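Anaphase-promoting complex subunit cut9 (Schizosaccharomyces pombe, PDB 2XPI) serves as a homodimeric TPR-superhelix subunit of the anaphase-promoting complex/cyclosome, the E3 ubiquitin ligase that controls progression through mitosis and G1, and binds the small subunit hcn1. Local coordinates at residues Y444-G448 against Y463-S467; W410-H415 against A429-A433; A120-A124 against A136-L140. One frame throughout, in Å; residues are numbered along the deposited sequence.

Contact 1: residues Y444-G448 against Y463-S467; sequences YLFLG and YLQSS
Both segments are regular alpha-helix, phi/psi staying within -54 to -69° and -33 to -55°, and they run nearly antiparallel: the local axes approach to 7.8 Å at a signed crossing angle of -159°. The register is set by Tyr444 and Tyr463, whose CA atoms are 5.1 Å apart, and Tyr444 O lies 3.4 Å from Tyr463 CB. Gly448 permits this closeness, since an ideal CB on it would sit 2.8 Å from Leu464 CD2, a clash; in its place Gly448 CA packs 4.2 Å from Leu464 CG. The pair is the A/B helical hairpin of TPR 11, helix 442-454 against helix 457-470, and the small-residue position in the first helix is the one expected of a tetratricopeptide repeat. Tyr444 and Tyr463 both take chi1 m, and their rings meet with CD1 of Tyr444 3.9 Å from CD1 of Tyr463. Leu447 CB stands over the Tyr463 ring face, 3.7 Å from the centroid and 10° off the normal, a CH-pi contact. On the second helix Ser466 CB comes within 3.4 Å of Tyr444 CD2. Ser467, with chi1 near 7°, turns OG back to Tyr463 O in a 3.2 Å hydrogen bond. Leu445 CD2 and Leu464 CD2 are 4.2 Å apart, while Leu445 also packs on Leu476 of the following helix, 475-487.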
loop_
_atom_site.group_PDB
_atom_site.type_symbol
_atom_site.label_atom_id
_atom_site.label_comp_id
_atom_site.label_asym_id
_atom_site.label_seq_id
_atom_site.Cartn_x
_atom_site.Cartn_y
_atom_site.Cartn_z
ATOM N N TYR A 444 2.862 18.174 35.663
ATOM C CA TYR A 444 2.931 18.279 37.132
ATOM C C TYR A 444 1.963 19.321 37.675
ATOM O O TYR A 444 1.461 19.194 38.795
ATOM C CB TYR A 444 4.320 18.685 37.596
ATOM C CG TYR A 444 5.357 17.623 37.390
ATOM C CD1 TYR A 444 4.998 16.309 37.211
ATOM C CD2 TYR A 444 6.697 17.943 37.372
ATOM C CE1 TYR A 444 5.929 15.351 37.021
ATOM C CE2 TYR A 444 7.643 16.992 37.182
ATOM C CZ TYR A 444 7.260 15.693 37.010
ATOM O OH TYR A 444 8.225 14.732 36.807
ATOM N N LEU A 445 1.749 20.371 36.892
ATOM C CA LEU A 445 0.733 21.353 37.192
ATOM C C LEU A 445 -0.601 20.646 37.376
ATOM O O LEU A 445 -1.267 20.788 38.408
ATOM C CB LEU A 445 0.615 22.342 36.045
ATOM C CG LEU A 445 0.322 23.757 36.503
ATOM C CD1 LEU A 445 0.244 24.717 35.330
ATOM C CD2 LEU A 445 -0.951 23.752 37.318
ATOM N N PHE A 446 -0.982 19.871 36.367
ATOM C CA PHE A 446 -2.280 19.233 36.369
ATOM C C PHE A 446 -2.380 18.171 37.470
ATOM O O PHE A 446 -3.406 18.053 38.147
ATOM C CB PHE A 446 -2.574 18.635 34.998
ATOM C CG PHE A 446 -2.562 19.641 33.870
ATOM C CD1 PHE A 446 -2.935 20.947 34.084
ATOM C CD2 PHE A 446 -2.201 19.260 32.580
ATOM C CE1 PHE A 446 -2.930 21.874 33.036
ATOM C CE2 PHE A 446 -2.196 20.183 31.526
ATOM C CZ PHE A 446 -2.555 21.480 31.750
ATOM N N LEU A 447 -1.319 17.391 37.646
ATOM C CA LEU A 447 -1.279 16.431 38.739
ATOM C C LEU A 447 -1.481 17.156 40.085
ATOM O O LEU A 447 -2.176 16.662 40.954
ATOM C CB LEU A 447 0.045 15.661 38.749
ATOM C CG LEU A 447 0.208 14.248 38.164
ATOM C CD1 LEU A 447 -1.129 13.570 37.931
ATOM C CD2 LEU A 447 1.040 14.269 36.886
ATOM N N GLY A 448 -0.872 18.326 40.244
ATOM C CA GLY A 448 -1.030 19.106 41.455
ATOM C C GLY A 448 -2.477 19.525 41.697
ATOM O O GLY A 448 -3.006 19.355 42.799
ATOM N N TYR A 463 4.109 18.090 43.517
ATOM C CA TYR A 463 3.961 18.295 42.094
ATOM C C TYR A 463 4.059 19.780 41.693
ATOM O O TYR A 463 4.662 20.116 40.674
ATOM C CB TYR A 463 2.637 17.709 41.621
ATOM C CG TYR A 463 2.570 16.199 41.543
ATOM C CD1 TYR A 463 3.326 15.484 40.611
ATOM C CD2 TYR A 463 1.716 15.490 42.362
ATOM C CE1 TYR A 463 3.235 14.098 40.516
ATOM C CE2 TYR A 463 1.621 14.113 42.286
ATOM C CZ TYR A 463 2.375 13.422 41.358
ATOM O OH TYR A 463 2.252 12.048 41.303
ATOM N N LEU A 464 3.488 20.681 42.487
ATOM C CA LEU A 464 3.534 22.094 42.122
ATOM C C LEU A 464 4.937 22.713 42.214
ATOM O O LEU A 464 5.336 23.473 41.332
ATOM C CB LEU A 464 2.499 22.908 42.907
ATOM C CG LEU A 464 1.036 22.631 42.526
ATOM C CD1 LEU A 464 0.102 23.360 43.452
ATOM C CD2 LEU A 464 0.735 22.998 41.103
ATOM N N GLN A 465 5.689 22.396 43.263
ATOM C CA GLN A 465 7.096 22.826 43.338
ATOM C C GLN A 465 7.880 22.256 42.159
ATOM O O GLN A 465 8.766 22.905 41.605
ATOM C CB GLN A 465 7.748 22.390 44.659
ATOM C CG GLN A 465 7.168 23.068 45.887
ATOM C CD GLN A 465 7.284 24.586 45.821
ATOM O OE1 GLN A 465 8.286 25.124 45.325
ATOM N NE2 GLN A 465 6.264 25.290 46.336
ATOM N N SER A 466 7.536 21.032 41.773
ATOM C CA SER A 466 8.116 20.416 40.594
ATOM C C SER A 466 7.856 21.190 39.300
ATOM O O SER A 466 8.818 21.475 38.603
ATOM C CB SER A 466 7.697 18.952 40.474
ATOM O OG SER A 466 8.359 18.164 41.450
ATOM N N SER A 467 6.608 21.551 38.962
ATOM C CA SER A 467 6.434 22.377 37.759
ATOM C C SER A 467 7.184 23.685 37.883
ATOM O O SER A 467 7.824 24.141 36.932
ATOM C CB SER A 467 4.976 22.659 37.360
ATOM O OG SER A 467 4.060 22.193 38.322
#

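Contact 2: residues W410-H415 against A429-A433; sequences WIGFAH and AYTTA
In the antiparallel helical hairpin of TPR 10, alpha-helical segments 410-415 and 429-433 cross at -162° with local axes 8.4 Å apart. CA-CA distances of 4.9 Å for Ala414-Ala429 and 5.6 Å for Trp410-Ala433 fix the register. Small side chains allow the close end: Ala414 CB is 3.4 Å from Ala429 CB. Trp410 (chi1 m, chi2 101°) presents a ring face to Thr432, whose OG1 is 3.5 Å from Trp410 CD2, while the indole NE1 is hydrogen-bonded to Pro404 O. Ile411 (m, m) starts away from the partner helix, yet its CD1 returns to 3.5 Å from Ala433 CB and to 4.1 Å from Tyr430 CD1, at the ring edge. Tyr430, chi1 m and chi2 -49°, leaves its backbone sideways and lays its ring along the flank of helix 407-420; its OH hydrogen-bonds a basic side chain of the hcn1 chain, in keeping with this repeat's role in hcn1 binding. Beneath that ring, Ala414 CB makes a CH-pi contact 3.4 Å from the Tyr430 centroid, 16° off its normal.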
loop_
_atom_site.group_PDB
_atom_site.type_symbol
_atom_site.label_atom_id
_atom_site.label_comp_id
_atom_site.label_asym_id
_atom_site.label_seq_id
_atom_site.Cartn_x
_atom_site.Cartn_y
_atom_site.Cartn_z
ATOM N N TRP A 410 -3.763 12.504 25.391
ATOM C CA TRP A 410 -3.808 12.077 26.783
ATOM C C TRP A 410 -4.211 13.227 27.688
ATOM O O TRP A 410 -4.998 13.027 28.591
ATOM C CB TRP A 410 -2.474 11.468 27.226
ATOM C CG TRP A 410 -2.274 10.058 26.730
ATOM C CD1 TRP A 410 -1.512 9.662 25.670
ATOM C CD2 TRP A 410 -2.867 8.863 27.262
ATOM N NE1 TRP A 410 -1.586 8.303 25.514
ATOM C CE2 TRP A 410 -2.407 7.786 26.478
ATOM C CE3 TRP A 410 -3.722 8.599 28.337
ATOM C CZ2 TRP A 410 -2.776 6.459 26.732
ATOM C CZ3 TRP A 410 -4.097 7.280 28.582
ATOM C CH2 TRP A 410 -3.620 6.228 27.782
ATOM N N ILE A 411 -3.680 14.427 27.438
ATOM C CA ILE A 411 -4.067 15.614 28.201
ATOM C C ILE A 411 -5.568 15.870 28.052
ATOM O O ILE A 411 -6.286 16.001 29.043
ATOM C CB ILE A 411 -3.261 16.880 27.793
ATOM C CG1 ILE A 411 -1.793 16.756 28.226
ATOM C CG2 ILE A 411 -3.822 18.110 28.463
ATOM C CD1 ILE A 411 -1.593 16.270 29.678
ATOM N N GLY A 412 -6.047 15.911 26.811
ATOM C CA GLY A 412 -7.473 16.013 26.564
ATOM C C GLY A 412 -8.268 14.945 27.289
ATOM O O GLY A 412 -9.332 15.222 27.828
ATOM N N PHE A 413 -7.754 13.718 27.295
ATOM C CA PHE A 413 -8.406 12.591 27.950
ATOM C C PHE A 413 -8.514 12.857 29.461
ATOM O O PHE A 413 -9.592 12.751 30.058
ATOM C CB PHE A 413 -7.567 11.344 27.704
ATOM C CG PHE A 413 -8.260 10.059 27.992
ATOM C CD1 PHE A 413 -9.619 9.915 27.778
ATOM C CD2 PHE A 413 -7.533 8.964 28.439
ATOM C CE1 PHE A 413 -10.262 8.702 28.026
ATOM C CE2 PHE A 413 -8.170 7.748 28.715
ATOM C CZ PHE A 413 -9.542 7.624 28.503
ATOM N N ALA A 414 -7.391 13.221 30.074
ATOM C CA ALA A 414 -7.374 13.502 31.497
ATOM C C ALA A 414 -8.315 14.639 31.883
ATOM O O ALA A 414 -9.045 14.524 32.876
ATOM C CB ALA A 414 -5.954 13.782 31.974
ATOM N N HIS A 415 -8.301 15.736 31.126
ATOM C CA HIS A 415 -9.207 16.869 31.408
ATOM C C HIS A 415 -10.693 16.491 31.447
ATOM O O HIS A 415 -11.442 17.009 32.270
ATOM C CB HIS A 415 -9.014 18.015 30.413
ATOM C CG HIS A 415 -7.721 18.740 30.575
ATOM N ND1 HIS A 415 -7.211 19.576 29.608
ATOM C CD2 HIS A 415 -6.829 18.753 31.591
ATOM C CE1 HIS A 415 -6.058 20.070 30.021
ATOM N NE2 HIS A 415 -5.801 19.584 31.221
ATOM N N ALA A 429 -4.383 9.231 33.496
ATOM C CA ALA A 429 -4.133 9.889 32.234
ATOM C C ALA A 429 -3.038 10.945 32.348
ATOM O O ALA A 429 -2.180 11.005 31.478
ATOM C CB ALA A 429 -5.428 10.475 31.654
ATOM N N TYR A 430 -3.038 11.760 33.408
ATOM C CA TYR A 430 -1.993 12.788 33.567
ATOM C C TYR A 430 -0.621 12.175 33.827
ATOM O O TYR A 430 0.395 12.755 33.462
ATOM C CB TYR A 430 -2.281 13.763 34.719
ATOM C CG TYR A 430 -3.353 14.781 34.460
ATOM C CD1 TYR A 430 -3.367 15.542 33.294
ATOM C CD2 TYR A 430 -4.361 14.993 35.400
ATOM C CE1 TYR A 430 -4.381 16.481 33.068
ATOM C CE2 TYR A 430 -5.357 15.930 35.197
ATOM C CZ TYR A 430 -5.368 16.666 34.036
ATOM O OH TYR A 430 -6.371 17.574 33.863
ATOM N N THR A 431 -0.575 11.033 34.500
ATOM C CA THR A 431 0.721 10.434 34.733
ATOM C C THR A 431 1.205 9.733 33.468
ATOM O O THR A 431 2.373 9.888 33.109
ATOM C CB THR A 431 0.793 9.543 35.997
ATOM O OG1 THR A 431 -0.032 8.407 35.824
ATOM C CG2 THR A 431 0.305 10.301 37.218
ATOM N N THR A 432 0.339 9.013 32.751
ATOM C CA THR A 432 0.818 8.536 31.453
ATOM C C THR A 432 1.187 9.690 30.501
ATOM O O THR A 432 2.080 9.545 29.678
ATOM C CB THR A 432 -0.002 7.391 30.746
ATOM O OG1 THR A 432 -0.321 7.783 29.409
ATOM C CG2 THR A 432 -1.251 6.943 31.491
ATOM N N ALA A 433 0.562 10.852 30.652
ATOM C CA ALA A 433 0.940 12.001 29.827
ATOM C C ALA A 433 2.253 12.638 30.247
ATOM O O ALA A 433 2.952 13.204 29.422
ATOM C CB ALA A 433 -0.159 13.040 29.797
#

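Contact 3: residues A120-A124 against A136-L140; sequences AFWLA and AKCLL
This is an apolar helix-to-helix contact inside TPR 2, joining helix 117-129 to helix 133-142 as the two antiparallel arms of one repeat in the dimerizing half of the protein. Both segments are alpha-helical, and their local axes are 171° apart in direction with a closest approach of 9.5 Å. The spacing is uneven: the CA atoms of Ala124 and Ala136 lie 4.6 Å apart, whereas those of Ala120 and Leu140 are separated by 6.8 Å. At the tight end Ala136 CB is 3.6 Å from Ala124 O and 4.1 Å from Ala124 CB. Two leucines fill the wider part. Leu139 (t, p) points toward helix 117-129 and places CD2 3.6 Å from Leu123 CD1, 3.7 Å from Ala120 O and 3.8 Å from Ala124 N. Leu140 (m, t) leaves its backbone sideways but brings CD2 to 3.8 Å from both Ala124 CB and Ala120 O. Neighbouring repeats continue the packing, Leu111 of helix 100-114 touching Leu123 and Leu139, and Leu155 of helix 150-162 touching Ala124. Trp122 points away from helix 133-142 and packs on Met96 of the second subunit; the side chain of Leu139 also lies about 4 Å from a bound gold cyanide ion. With only alanine and leucine side chains meeting across a buried 259 Å², the pairing rests on shape complementarity and exclusion of water rather than on directional polar bonds.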
loop_
_atom_site.group_PDB
_atom_site.type_symbol
_atom_site.label_atom_id
_atom_site.label_comp_id
_atom_site.label_asym_id
_atom_site.label_seq_id
_atom_site.Cartn_x
_atom_site.Cartn_y
_atom_site.Cartn_z
ATOM N N ALA A 120 20.952 -7.605 -7.749
ATOM C CA ALA A 120 19.991 -8.256 -6.867
ATOM C C ALA A 120 19.362 -7.232 -5.930
ATOM O O ALA A 120 18.156 -7.261 -5.680
ATOM C CB ALA A 120 20.670 -9.334 -6.059
ATOM N N PHE A 121 20.177 -6.334 -5.393
ATOM C CA PHE A 121 19.655 -5.291 -4.531
ATOM C C PHE A 121 18.580 -4.461 -5.232
ATOM O O PHE A 121 17.470 -4.285 -4.727
ATOM C CB PHE A 121 20.768 -4.348 -4.080
ATOM C CG PHE A 121 20.259 -3.106 -3.420
ATOM C CD1 PHE A 121 19.802 -3.140 -2.104
ATOM C CD2 PHE A 121 20.201 -1.909 -4.115
ATOM C CE1 PHE A 121 19.310 -1.986 -1.481
ATOM C CE2 PHE A 121 19.704 -0.742 -3.502
ATOM C CZ PHE A 121 19.255 -0.788 -2.182
ATOM N N TRP A 122 18.930 -3.937 -6.398
ATOM C CA TRP A 122 18.050 -3.018 -7.100
ATOM C C TRP A 122 16.780 -3.705 -7.577
ATOM O O TRP A 122 15.709 -3.081 -7.615
ATOM C CB TRP A 122 18.798 -2.333 -8.243
ATOM C CG TRP A 122 19.728 -1.264 -7.742
ATOM C CD1 TRP A 122 21.102 -1.259 -7.801
ATOM C CD2 TRP A 122 19.352 -0.065 -7.061
ATOM N NE1 TRP A 122 21.591 -0.114 -7.226
ATOM C CE2 TRP A 122 20.536 0.636 -6.762
ATOM C CE3 TRP A 122 18.122 0.489 -6.677
ATOM C CZ2 TRP A 122 20.529 1.873 -6.100
ATOM C CZ3 TRP A 122 18.119 1.726 -6.011
ATOM C CH2 TRP A 122 19.315 2.396 -5.733
ATOM N N LEU A 123 16.898 -4.991 -7.909
ATOM C CA LEU A 123 15.736 -5.782 -8.302
ATOM C C LEU A 123 14.842 -5.960 -7.081
ATOM O O LEU A 123 13.621 -5.781 -7.148
ATOM C CB LEU A 123 16.168 -7.146 -8.821
ATOM C CG LEU A 123 15.267 -7.850 -9.838
ATOM C CD1 LEU A 123 15.236 -9.362 -9.616
ATOM C CD2 LEU A 123 13.859 -7.279 -9.888
ATOM N N ALA A 124 15.468 -6.322 -5.963
ATOM C CA ALA A 124 14.780 -6.425 -4.681
ATOM C C ALA A 124 14.024 -5.136 -4.338
ATOM O O ALA A 124 12.899 -5.194 -3.832
ATOM C CB ALA A 124 15.773 -6.776 -3.586
ATOM N N ALA A 136 11.124 -10.106 -2.428
ATOM C CA ALA A 136 12.450 -9.516 -2.240
ATOM C C ALA A 136 13.247 -10.311 -1.209
ATOM O O ALA A 136 14.419 -10.624 -1.425
ATOM C CB ALA A 136 12.343 -8.058 -1.799
ATOM N N LYS A 137 12.626 -10.625 -0.078
ATOM C CA LYS A 137 13.338 -11.358 0.958
ATOM C C LYS A 137 13.922 -12.607 0.329
ATOM O O LYS A 137 15.126 -12.859 0.451
ATOM C CB LYS A 137 12.429 -11.723 2.143
ATOM C CG LYS A 137 13.144 -12.455 3.271
ATOM C CD LYS A 137 12.342 -13.691 3.761
ATOM C CE LYS A 137 12.589 -14.962 2.917
ATOM N NZ LYS A 137 11.521 -15.307 1.896
ATOM N N CYS A 138 13.090 -13.377 -0.370
ATOM C CA CYS A 138 13.575 -14.631 -0.928
ATOM C C CYS A 138 14.738 -14.351 -1.880
ATOM O O CYS A 138 15.783 -14.984 -1.801
ATOM C CB CYS A 138 12.455 -15.447 -1.585
ATOM S SG CYS A 138 12.868 -17.273 -1.916
ATOM N N LEU A 139 14.582 -13.380 -2.765
ATOM C CA LEU A 139 15.609 -13.130 -3.757
ATOM C C LEU A 139 16.967 -12.834 -3.089
ATOM O O LEU A 139 18.009 -13.331 -3.521
ATOM C CB LEU A 139 15.163 -11.990 -4.656
ATOM C CG LEU A 139 16.179 -11.510 -5.679
ATOM C CD1 LEU A 139 16.214 -12.478 -6.850
ATOM C CD2 LEU A 139 15.829 -10.110 -6.144
ATOM N N LEU A 140 16.944 -12.034 -2.024
ATOM C CA LEU A 140 18.160 -11.652 -1.311
ATOM C C LEU A 140 18.696 -12.776 -0.413
ATOM O O LEU A 140 19.840 -12.733 0.029
ATOM C CB LEU A 140 17.902 -10.387 -0.482
ATOM C CG LEU A 140 17.554 -9.106 -1.235
ATOM C CD1 LEU A 140 17.301 -7.989 -0.256
ATOM C CD2 LEU A 140 18.666 -8.724 -2.208
#

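Contact 3 comes first along the chain, then contact 2, then contact 1, each closing before the next opens and each joining the two helices of a single TPR. Contacts 1 and 2 belong to consecutive repeats, TPR 11 and TPR 10, with centres 14 Å apart; helix 423-435 is followed directly by helix 442-454, and the two contacts touch through Phe446 CB and Tyr430 CE1, 3.4 Å apart. Contact 3, in TPR 2, lies 45 Å from contact 2 and 54 Å from contact 1 between centres. The superhelix thus repeats one hairpin design in its homodimerizing part, repeats 1-7, and in its hcn1-binding part, which includes repeats 10 and 11.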